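PDB 3K25: Slr1438 protein from Synechocystis sp., which is of unknown function but belongs to the aldose 1-epimerase family and may bind carbohydrates and act as an isomerase. Local coordinates for residues Glu205-Phe210 / Val241-Ala246; Leu173-Ala178 / Leu199-Pro204; Ala218-Pro223 / Leu251-Trp256. All blocks are in the same frame, centred on the assembly; numbering follows the deposited sequence.

Overall arrangement
The three contacts sit on the same side of the chain's centre, their own centres about 10 to 11 Å apart. Along the chain, contact 2 (173-178 with 199-204) closes before contact 1 (205-210 with 241-246) opens, whereas contacts 1 and 3 cross because their segments alternate. Contact 1 is strand pairing within one antiparallel sheet, where strand 239-245 goes on to pair with strand 250-256. Contact 3 (218-223 with 251-256) packs that sheet on another, the one edged by strand 176-178. Contact 2 lays the 199-204 loop against this edge strand, and the whole is consistent with the galactose mutarotase-like beta sandwich.

Contact 1: residues Glu205-Phe210 / Val241-Ala246; sequences ELDLAF and VLWTVA
Trp243 holds CG anti to its backbone N (chi1 174°), and Glu205 does the same, its extended chain running CG alongside the outer edge of the indole, 3.5 Å from Trp243 CZ3. The carboxylate and ring planes are 37° apart and the two side chains cross obliquely, with Glu205 CD in the plane of the ring at its edge. Asp207, also anti, crosses the same indole obliquely nearer its ring fusion, its OD2 3.6 Å from Trp243 CE3. Tyr250 and His164 bring further rings to this tryptophan. An alanine here, lacking the indole, would probably deprive the aliphatic part of Glu205 of much of its packing and loosen the aromatic contacts with Tyr250 and His164. The two backbones run antiparallel, their segment axes 4.7 Å apart at closest. Leu206 N donates to Thr244 O at 3.0 Å and nearly straight (172°), while the return bond from Thr244 N to Leu206 O is weak. Leu208 and Leu242 exchange a second pair, with Leu242 N to Leu208 O at 2.7 Å. On the face carrying Leu206, Leu208, Leu242 and Thr244, the side chains of Leu208 and Leu242 lie side by side, Leu208 CD2 3.6 Å from Leu242 CD2. Leu206 CB meets Thr244 CG2 at 3.4 Å, while Thr244 OG1 is hydrogen-bonded to Lys172 NZ. The alternation of hydrogen-bonded and non-hydrogen-bonded pairs is that of a regular antiparallel beta sheet, here within the aldose 1-epimerase fold.

Contact 2: residues Leu173-Ala178 / Leu199-Pro204; sequences LGITLA and LNLTSP
Leu201 is the buried residue of this contact, and its CB points toward segment 173-178 from a type I turn that runs from Asn200 to Ser203. From CB the chain turns beside the backbone N, with CG anti to the carbonyl carbon (chi1 -61°), and there it forks. CD1 is the branch that does the touching: it lies 3.4 Å from Ile175 CG2 and 3.6 Å from Ile175 CB, the two side chains crossing at about a right angle. The same methyl reaches Leu177 tip to tip, 4.1 Å from Leu177 CD1. CD2, the other branch, turns to Leu206 of strand 205-210. Leu251 of strand 250-256 touches both Ile175 and Leu201, so this cluster continues into the core. Nearer the surface, Leu173 and Thr202 cross obliquely, Thr202 OG1 lying 4.1 Å from Leu173 CD1. Ser203 N donates to Asn200 O at 3.2 Å, closing the turn that presents Leu201. No hydrogen bond joins the two segments, and carbons of branched aliphatic side chains make the closest contacts, so the association rests on apolar packing of one leucine methyl against an isoleucine and a leucine on adjacent sides.

Contact 3: residues Ala218-Pro223 / Leu251-Trp256; sequences AHFIDP and LCLEPW
Leu251 opens the second segment with CG anti to its backbone N (chi1 178°), and its CD2 methyl lies over one face of the Phe220 ring. That methyl stands 4.2 Å from the ring centroid of Phe220 and only 9° off the ring normal, a well-centred CH-pi contact. Cys252 points away from 218-223 and packs on His164 and Tyr166 of strand 157-168. Leu253 then points back to 218-223, CG again anti to N. Leu253 CD2 reaches the edge of the same ring, 4.3 Å from Phe220 CD2, so two leucines on the same side of the strand, one residue between them, meet the ring at face and edge. The same methyl packs against the backbone, 3.9 Å from His219 N, and lies 4.1 Å from Ala218 CB. Glu254 takes no part; its side chain touches Trp243 and His164, and its OE2, using the anti lone pair, accepts a bond of 3.0 Å from Trp256 NE1, tilted from the indole plane. No hydrogen bond crosses between the segments. Their axes approach to 8.6 Å, nearly antiparallel (172°), and apolar side chains fill the gap: the face-to-face sheet packing of a beta sandwich, consistent with the galactose mutarotase-like fold. Strand 217-222 lies between strands 227-233 and 176-178 in its own sheet, and strand 250-256 between strands 239-245 and 157-168, whose Phe167 also packs on Phe220.

Contact 1: residues Glu205-Phe210 / Val241-Ala246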
loop_
_atom_site.group_PDB
_atom_site.type_symbol
_atom_site.label_atom_id
_atom_site.label_comp_id
_atom_site.label_asym_id
_atom_site.label_seq_id
_atom_site.Cartn_x
_atom_site.Cartn_y
_atom_site.Cartn_z
ATOM N N GLU A 205 -5.773 -6.662 18.500
ATOM C CA GLU A 205 -5.941 -6.158 17.144
ATOM C C GLU A 205 -6.286 -4.674 17.123
ATOM O O GLU A 205 -7.197 -4.226 17.814
ATOM C CB GLU A 205 -7.022 -6.956 16.415
ATOM C CG GLU A 205 -7.396 -6.390 15.053
ATOM C CD GLU A 205 -8.339 -7.296 14.279
ATOM O OE1 GLU A 205 -9.311 -7.801 14.877
ATOM O OE2 GLU A 205 -8.119 -7.500 13.070
ATOM N N LEU A 206 -5.538 -3.922 16.327
ATOM C CA LEU A 206 -5.737 -2.488 16.179
ATOM C C LEU A 206 -5.979 -2.167 14.698
ATOM O O LEU A 206 -5.100 -2.369 13.855
ATOM C CB LEU A 206 -4.498 -1.739 16.686
ATOM C CG LEU A 206 -4.584 -0.919 17.982
ATOM C CD1 LEU A 206 -5.086 -1.784 19.118
ATOM C CD2 LEU A 206 -3.216 -0.339 18.318
ATOM N N ASP A 207 -7.174 -1.689 14.375
ATOM C CA ASP A 207 -7.505 -1.354 12.994
ATOM C C ASP A 207 -8.035 0.068 12.993
ATOM O O ASP A 207 -9.236 0.289 12.854
ATOM C CB ASP A 207 -8.570 -2.318 12.456
ATOM C CG ASP A 207 -8.741 -2.226 10.946
ATOM O OD1 ASP A 207 -9.159 -1.162 10.434
ATOM O OD2 ASP A 207 -8.453 -3.224 10.260
ATOM N N LEU A 208 -7.128 1.027 13.141
ATOM C CA LEU A 208 -7.501 2.434 13.213
ATOM C C LEU A 208 -7.386 3.256 11.922
ATOM O O LEU A 208 -6.391 3.178 11.190
ATOM C CB LEU A 208 -6.684 3.117 14.318
ATOM C CG LEU A 208 -6.497 2.397 15.668
ATOM C CD1 LEU A 208 -7.723 1.547 16.011
ATOM C CD2 LEU A 208 -5.264 1.513 15.597
ATOM N N ALA A 209 -8.416 4.062 11.663
ATOM C CA ALA A 209 -8.446 4.925 10.489
ATOM C C ALA A 209 -8.496 6.400 10.902
ATOM O O ALA A 209 -9.544 6.901 11.327
ATOM C CB ALA A 209 -9.650 4.584 9.618
ATOM N N PHE A 210 -7.359 7.085 10.796
ATOM C CA PHE A 210 -7.284 8.502 11.119
ATOM C C PHE A 210 -7.640 9.271 9.841
ATOM O O PHE A 210 -6.790 9.493 8.981
ATOM C CB PHE A 210 -5.868 8.862 11.540
ATOM C CG PHE A 210 -5.360 8.077 12.712
ATOM C CD1 PHE A 210 -5.476 8.578 14.005
ATOM C CD2 PHE A 210 -4.732 6.851 12.524
ATOM C CE1 PHE A 210 -4.970 7.878 15.095
ATOM C CE2 PHE A 210 -4.222 6.140 13.608
ATOM C CZ PHE A 210 -4.340 6.657 14.898
ATOM N N VAL A 241 -4.125 4.987 7.952
ATOM C CA VAL A 241 -4.638 3.762 8.552
ATOM C C VAL A 241 -3.544 2.995 9.301
ATOM O O VAL A 241 -2.390 2.949 8.866
ATOM C CB VAL A 241 -5.261 2.836 7.467
ATOM C CG1 VAL A 241 -5.585 1.466 8.062
ATOM C CG2 VAL A 241 -6.527 3.476 6.891
ATOM N N LEU A 242 -3.909 2.401 10.436
ATOM C CA LEU A 242 -2.952 1.627 11.219
ATOM C C LEU A 242 -3.501 0.225 11.484
ATOM O O LEU A 242 -4.533 0.074 12.120
ATOM C CB LEU A 242 -2.645 2.348 12.524
ATOM C CG LEU A 242 -1.479 1.719 13.276
ATOM C CD1 LEU A 242 -0.650 2.806 13.945
ATOM C CD2 LEU A 242 -2.016 0.703 14.278
ATOM N N TRP A 243 -2.800 -0.790 10.982
ATOM C CA TRP A 243 -3.196 -2.200 11.096
ATOM C C TRP A 243 -2.131 -2.992 11.851
ATOM O O TRP A 243 -0.932 -2.821 11.623
ATOM C CB TRP A 243 -3.369 -2.764 9.678
ATOM C CG TRP A 243 -3.651 -4.264 9.496
ATOM C CD1 TRP A 243 -3.160 -5.075 8.486
ATOM C CD2 TRP A 243 -4.578 -5.072 10.225
ATOM N NE1 TRP A 243 -3.735 -6.321 8.544
ATOM C CE2 TRP A 243 -4.608 -6.349 9.600
ATOM C CE3 TRP A 243 -5.392 -4.847 11.337
ATOM C CZ2 TRP A 243 -5.419 -7.384 10.054
ATOM C CZ3 TRP A 243 -6.200 -5.879 11.786
ATOM C CH2 TRP A 243 -6.207 -7.133 11.144
ATOM N N THR A 244 -2.567 -3.859 12.753
ATOM C CA THR A 244 -1.642 -4.681 13.522
ATOM C C THR A 244 -2.406 -5.710 14.339
ATOM O O THR A 244 -3.511 -5.442 14.808
ATOM C CB THR A 244 -0.768 -3.817 14.463
ATOM O OG1 THR A 244 0.057 -4.670 15.266
ATOM C CG2 THR A 244 -1.633 -2.960 15.364
ATOM N N VAL A 245 -1.828 -6.896 14.490
ATOM C CA VAL A 245 -2.477 -7.956 15.256
ATOM C C VAL A 245 -1.501 -8.703 16.156
ATOM O O VAL A 245 -0.307 -8.830 15.849
ATOM C CB VAL A 245 -3.170 -8.998 14.334
ATOM C CG1 VAL A 245 -4.114 -8.300 13.369
ATOM C CG2 VAL A 245 -2.129 -9.809 13.588
ATOM N N ALA A 246 -2.026 -9.197 17.273
ATOM C CA ALA A 246 -1.230 -9.949 18.230
ATOM C C ALA A 246 -0.570 -11.129 17.513
ATOM O O ALA A 246 -1.231 -11.856 16.767
ATOM C CB ALA A 246 -2.126 -10.452 19.365
#

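Contact 2: residues Leu173-Ala178 / Leu199-Pro204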
loop_
_atom_site.group_PDB
_atom_site.type_symbol
_atom_site.label_atom_id
_atom_site.label_comp_id
_atom_site.label_asym_id
_atom_site.label_seq_id
_atom_site.Cartn_x
_atom_site.Cartn_y
_atom_site.Cartn_z
ATOM N N LEU A 173 5.724 -3.023 22.169
ATOM C CA LEU A 173 5.606 -2.228 23.384
ATOM C C LEU A 173 6.451 -0.954 23.359
ATOM O O LEU A 173 5.969 0.119 23.711
ATOM C CB LEU A 173 5.992 -3.077 24.597
ATOM C CG LEU A 173 5.633 -2.486 25.960
ATOM C CD1 LEU A 173 4.128 -2.274 26.036
ATOM C CD2 LEU A 173 6.097 -3.416 27.062
ATOM N N GLY A 174 7.704 -1.070 22.940
ATOM C CA GLY A 174 8.572 0.095 22.912
ATOM C C GLY A 174 8.360 1.054 21.755
ATOM O O GLY A 174 9.046 2.075 21.649
ATOM N N ILE A 175 7.401 0.738 20.892
ATOM C CA ILE A 175 7.117 1.568 19.726
ATOM C C ILE A 175 6.635 2.980 20.063
ATOM O O ILE A 175 5.643 3.165 20.772
ATOM C CB ILE A 175 6.056 0.898 18.804
ATOM C CG1 ILE A 175 6.582 -0.442 18.291
ATOM C CG2 ILE A 175 5.735 1.803 17.618
ATOM C CD1 ILE A 175 7.866 -0.332 17.471
ATOM N N THR A 176 7.352 3.970 19.542
ATOM C CA THR A 176 7.002 5.373 19.725
ATOM C C THR A 176 6.221 5.783 18.470
ATOM O O THR A 176 6.705 5.590 17.354
ATOM C CB THR A 176 8.270 6.251 19.835
ATOM O OG1 THR A 176 8.954 5.958 21.058
ATOM C CG2 THR A 176 7.912 7.725 19.797
ATOM N N LEU A 177 5.017 6.325 18.648
ATOM C CA LEU A 177 4.196 6.747 17.511
ATOM C C LEU A 177 4.151 8.260 17.296
ATOM O O LEU A 177 4.433 9.048 18.197
ATOM C CB LEU A 177 2.763 6.218 17.647
ATOM C CG LEU A 177 2.541 4.758 17.246
ATOM C CD1 LEU A 177 1.043 4.441 17.235
ATOM C CD2 LEU A 177 3.142 4.519 15.865
ATOM N N ALA A 178 3.782 8.654 16.084
ATOM C CA ALA A 178 3.700 10.056 15.724
ATOM C C ALA A 178 2.733 10.210 14.563
ATOM O O ALA A 178 3.136 10.395 13.411
ATOM C CB ALA A 178 5.079 10.581 15.343
ATOM N N LEU A 199 -0.487 4.619 21.934
ATOM C CA LEU A 199 -1.467 3.547 21.901
ATOM C C LEU A 199 -0.795 2.216 22.191
ATOM O O LEU A 199 0.411 2.071 21.991
ATOM C CB LEU A 199 -2.116 3.493 20.518
ATOM C CG LEU A 199 -3.625 3.271 20.464
ATOM C CD1 LEU A 199 -4.053 3.161 19.004
ATOM C CD2 LEU A 199 -4.008 2.016 21.250
ATOM N N ASN A 200 -1.578 1.246 22.661
ATOM C CA ASN A 200 -1.048 -0.082 22.960
ATOM C C ASN A 200 -1.084 -0.949 21.706
ATOM O O ASN A 200 -2.116 -1.547 21.379
ATOM C CB ASN A 200 -1.855 -0.757 24.074
ATOM C CG ASN A 200 -1.307 -2.128 24.440
ATOM O OD1 ASN A 200 -0.132 -2.268 24.786
ATOM N ND2 ASN A 200 -2.156 -3.146 24.364
ATOM N N LEU A 201 0.048 -1.008 21.009
ATOM C CA LEU A 201 0.173 -1.791 19.785
ATOM C C LEU A 201 0.337 -3.270 20.110
ATOM O O LEU A 201 0.518 -4.099 19.220
ATOM C CB LEU A 201 1.362 -1.285 18.965
ATOM C CG LEU A 201 1.244 0.179 18.517
ATOM C CD1 LEU A 201 2.571 0.669 17.971
ATOM C CD2 LEU A 201 0.147 0.307 17.472
ATOM N N THR A 202 0.267 -3.589 21.396
ATOM C CA THR A 202 0.381 -4.965 21.854
ATOM C C THR A 202 -1.024 -5.575 21.930
ATOM O O THR A 202 -1.183 -6.787 22.082
ATOM C CB THR A 202 1.073 -5.029 23.252
ATOM O OG1 THR A 202 2.454 -4.648 23.126
ATOM C CG2 THR A 202 0.995 -6.432 23.834
ATOM N N SER A 203 -2.040 -4.724 21.811
ATOM C CA SER A 203 -3.432 -5.170 21.857
ATOM C C SER A 203 -3.676 -6.300 20.861
ATOM O O SER A 203 -2.942 -6.441 19.887
ATOM C CB SER A 203 -4.371 -4.004 21.537
ATOM O OG SER A 203 -5.669 -4.479 21.209
ATOM N N PRO A 204 -4.718 -7.118 21.090
ATOM C CA PRO A 204 -5.035 -8.234 20.195
ATOM C C PRO A 204 -5.154 -7.814 18.735
ATOM O O PRO A 204 -4.695 -8.523 17.838
ATOM C CB PRO A 204 -6.351 -8.754 20.758
ATOM C CG PRO A 204 -6.194 -8.508 22.216
ATOM C CD PRO A 204 -5.638 -7.104 22.240
#

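Contact 3: residues Ala218-Pro223 / Leu251-Trp256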
loop_
_atom_site.group_PDB
_atom_site.type_symbol
_atom_site.label_atom_id
_atom_site.label_comp_id
_atom_site.label_asym_id
_atom_site.label_seq_id
_atom_site.Cartn_x
_atom_site.Cartn_y
_atom_site.Cartn_z
ATOM N N ALA A 218 3.995 11.007 8.823
ATOM C CA ALA A 218 3.790 10.235 10.050
ATOM C C ALA A 218 4.972 9.259 10.199
ATOM O O ALA A 218 5.655 8.941 9.223
ATOM C CB ALA A 218 2.472 9.468 9.970
ATOM N N HIS A 219 5.219 8.786 11.416
ATOM C CA HIS A 219 6.325 7.864 11.628
ATOM C C HIS A 219 6.204 7.150 12.956
ATOM O O HIS A 219 5.275 7.396 13.722
ATOM C CB HIS A 219 7.670 8.611 11.568
ATOM C CG HIS A 219 7.980 9.425 12.789
ATOM N ND1 HIS A 219 8.254 8.856 14.015
ATOM C CD2 HIS A 219 8.067 10.764 12.970
ATOM C CE1 HIS A 219 8.498 9.809 14.898
ATOM N NE2 HIS A 219 8.392 10.976 14.289
ATOM N N PHE A 220 7.137 6.242 13.207
ATOM C CA PHE A 220 7.166 5.501 14.463
ATOM C C PHE A 220 8.605 5.091 14.731
ATOM O O PHE A 220 9.379 4.847 13.803
ATOM C CB PHE A 220 6.239 4.281 14.419
ATOM C CG PHE A 220 6.761 3.135 13.607
ATOM C CD1 PHE A 220 7.636 2.203 14.172
ATOM C CD2 PHE A 220 6.357 2.962 12.283
ATOM C CE1 PHE A 220 8.096 1.105 13.433
ATOM C CE2 PHE A 220 6.814 1.868 11.532
ATOM C CZ PHE A 220 7.685 0.937 12.111
ATOM N N ILE A 221 8.963 5.042 16.005
ATOM C CA ILE A 221 10.323 4.699 16.383
ATOM C C ILE A 221 10.366 3.442 17.239
ATOM O O ILE A 221 9.688 3.350 18.262
ATOM C CB ILE A 221 10.983 5.884 17.136
ATOM C CG1 ILE A 221 10.789 7.168 16.319
ATOM C CG2 ILE A 221 12.477 5.616 17.352
ATOM C CD1 ILE A 221 11.336 8.420 16.970
ATOM N N ASP A 222 11.151 2.468 16.790
ATOM C CA ASP A 222 11.305 1.216 17.514
ATOM C C ASP A 222 12.706 1.161 18.108
ATOM O O ASP A 222 13.693 0.986 17.390
ATOM C CB ASP A 222 11.084 0.021 16.585
ATOM C CG ASP A 222 11.324 -1.305 17.282
ATOM O OD1 ASP A 222 10.913 -1.441 18.457
ATOM O OD2 ASP A 222 11.913 -2.214 16.660
ATOM N N PRO A 223 12.810 1.338 19.433
ATOM C CA PRO A 223 14.105 1.306 20.113
ATOM C C PRO A 223 14.782 -0.053 19.999
ATOM O O PRO A 223 15.975 -0.132 19.709
ATOM C CB PRO A 223 13.745 1.658 21.555
ATOM C CG PRO A 223 12.567 2.556 21.393
ATOM C CD PRO A 223 11.761 1.810 20.351
ATOM N N LEU A 251 3.618 -3.738 11.568
ATOM C CA LEU A 251 2.807 -2.582 11.915
ATOM C C LEU A 251 2.565 -1.801 10.629
ATOM O O LEU A 251 3.501 -1.305 10.010
ATOM C CB LEU A 251 3.530 -1.699 12.935
ATOM C CG LEU A 251 2.810 -0.418 13.363
ATOM C CD1 LEU A 251 1.480 -0.760 13.997
ATOM C CD2 LEU A 251 3.678 0.353 14.336
ATOM N N CYS A 252 1.306 -1.709 10.223
ATOM C CA CYS A 252 0.957 -0.988 9.007
ATOM C C CYS A 252 0.610 0.478 9.297
ATOM O O CYS A 252 -0.259 0.777 10.106
ATOM C CB CYS A 252 -0.235 -1.670 8.307
ATOM S SG CYS A 252 -0.014 -3.432 7.829
ATOM N N LEU A 253 1.323 1.385 8.649
ATOM C CA LEU A 253 1.082 2.814 8.780
ATOM C C LEU A 253 0.784 3.139 7.324
ATOM O O LEU A 253 1.692 3.425 6.548
ATOM C CB LEU A 253 2.349 3.525 9.253
ATOM C CG LEU A 253 2.144 4.949 9.763
ATOM C CD1 LEU A 253 1.068 4.936 10.822
ATOM C CD2 LEU A 253 3.442 5.500 10.334
ATOM N N GLU A 254 -0.492 3.082 6.960
ATOM C CA GLU A 254 -0.903 3.255 5.575
ATOM C C GLU A 254 -1.566 4.550 5.094
ATOM O O GLU A 254 -2.553 5.025 5.668
ATOM C CB GLU A 254 -1.818 2.079 5.193
ATOM C CG GLU A 254 -1.778 0.914 6.168
ATOM C CD GLU A 254 -2.959 -0.023 6.007
ATOM O OE1 GLU A 254 -3.117 -0.953 6.837
ATOM O OE2 GLU A 254 -3.732 0.166 5.047
ATOM N N PRO A 255 -1.031 5.127 4.008
ATOM C CA PRO A 255 -1.568 6.357 3.425
ATOM C C PRO A 255 -2.684 6.020 2.423
ATOM O O PRO A 255 -2.462 5.272 1.475
ATOM C CB PRO A 255 -0.342 6.977 2.756
ATOM C CG PRO A 255 0.414 5.775 2.299
ATOM C CD PRO A 255 0.316 4.843 3.482
ATOM N N TRP A 256 -3.877 6.566 2.654
ATOM C CA TRP A 256 -5.050 6.348 1.793
ATOM C C TRP A 256 -5.532 7.683 1.260
ATOM O O TRP A 256 -5.553 8.674 1.998
ATOM C CB TRP A 256 -6.203 5.735 2.590
ATOM C CG TRP A 256 -6.034 4.307 2.976
ATOM C CD1 TRP A 256 -4.876 3.572 2.972
ATOM C CD2 TRP A 256 -7.056 3.440 3.476
ATOM N NE1 TRP A 256 -5.121 2.305 3.440
ATOM C CE2 TRP A 256 -6.450 2.198 3.757
ATOM C CE3 TRP A 256 -8.428 3.595 3.715
ATOM C CZ2 TRP A 256 -7.168 1.116 4.265
ATOM C CZ3 TRP A 256 -9.142 2.517 4.220
ATOM C CH2 TRP A 256 -8.510 1.295 4.490
#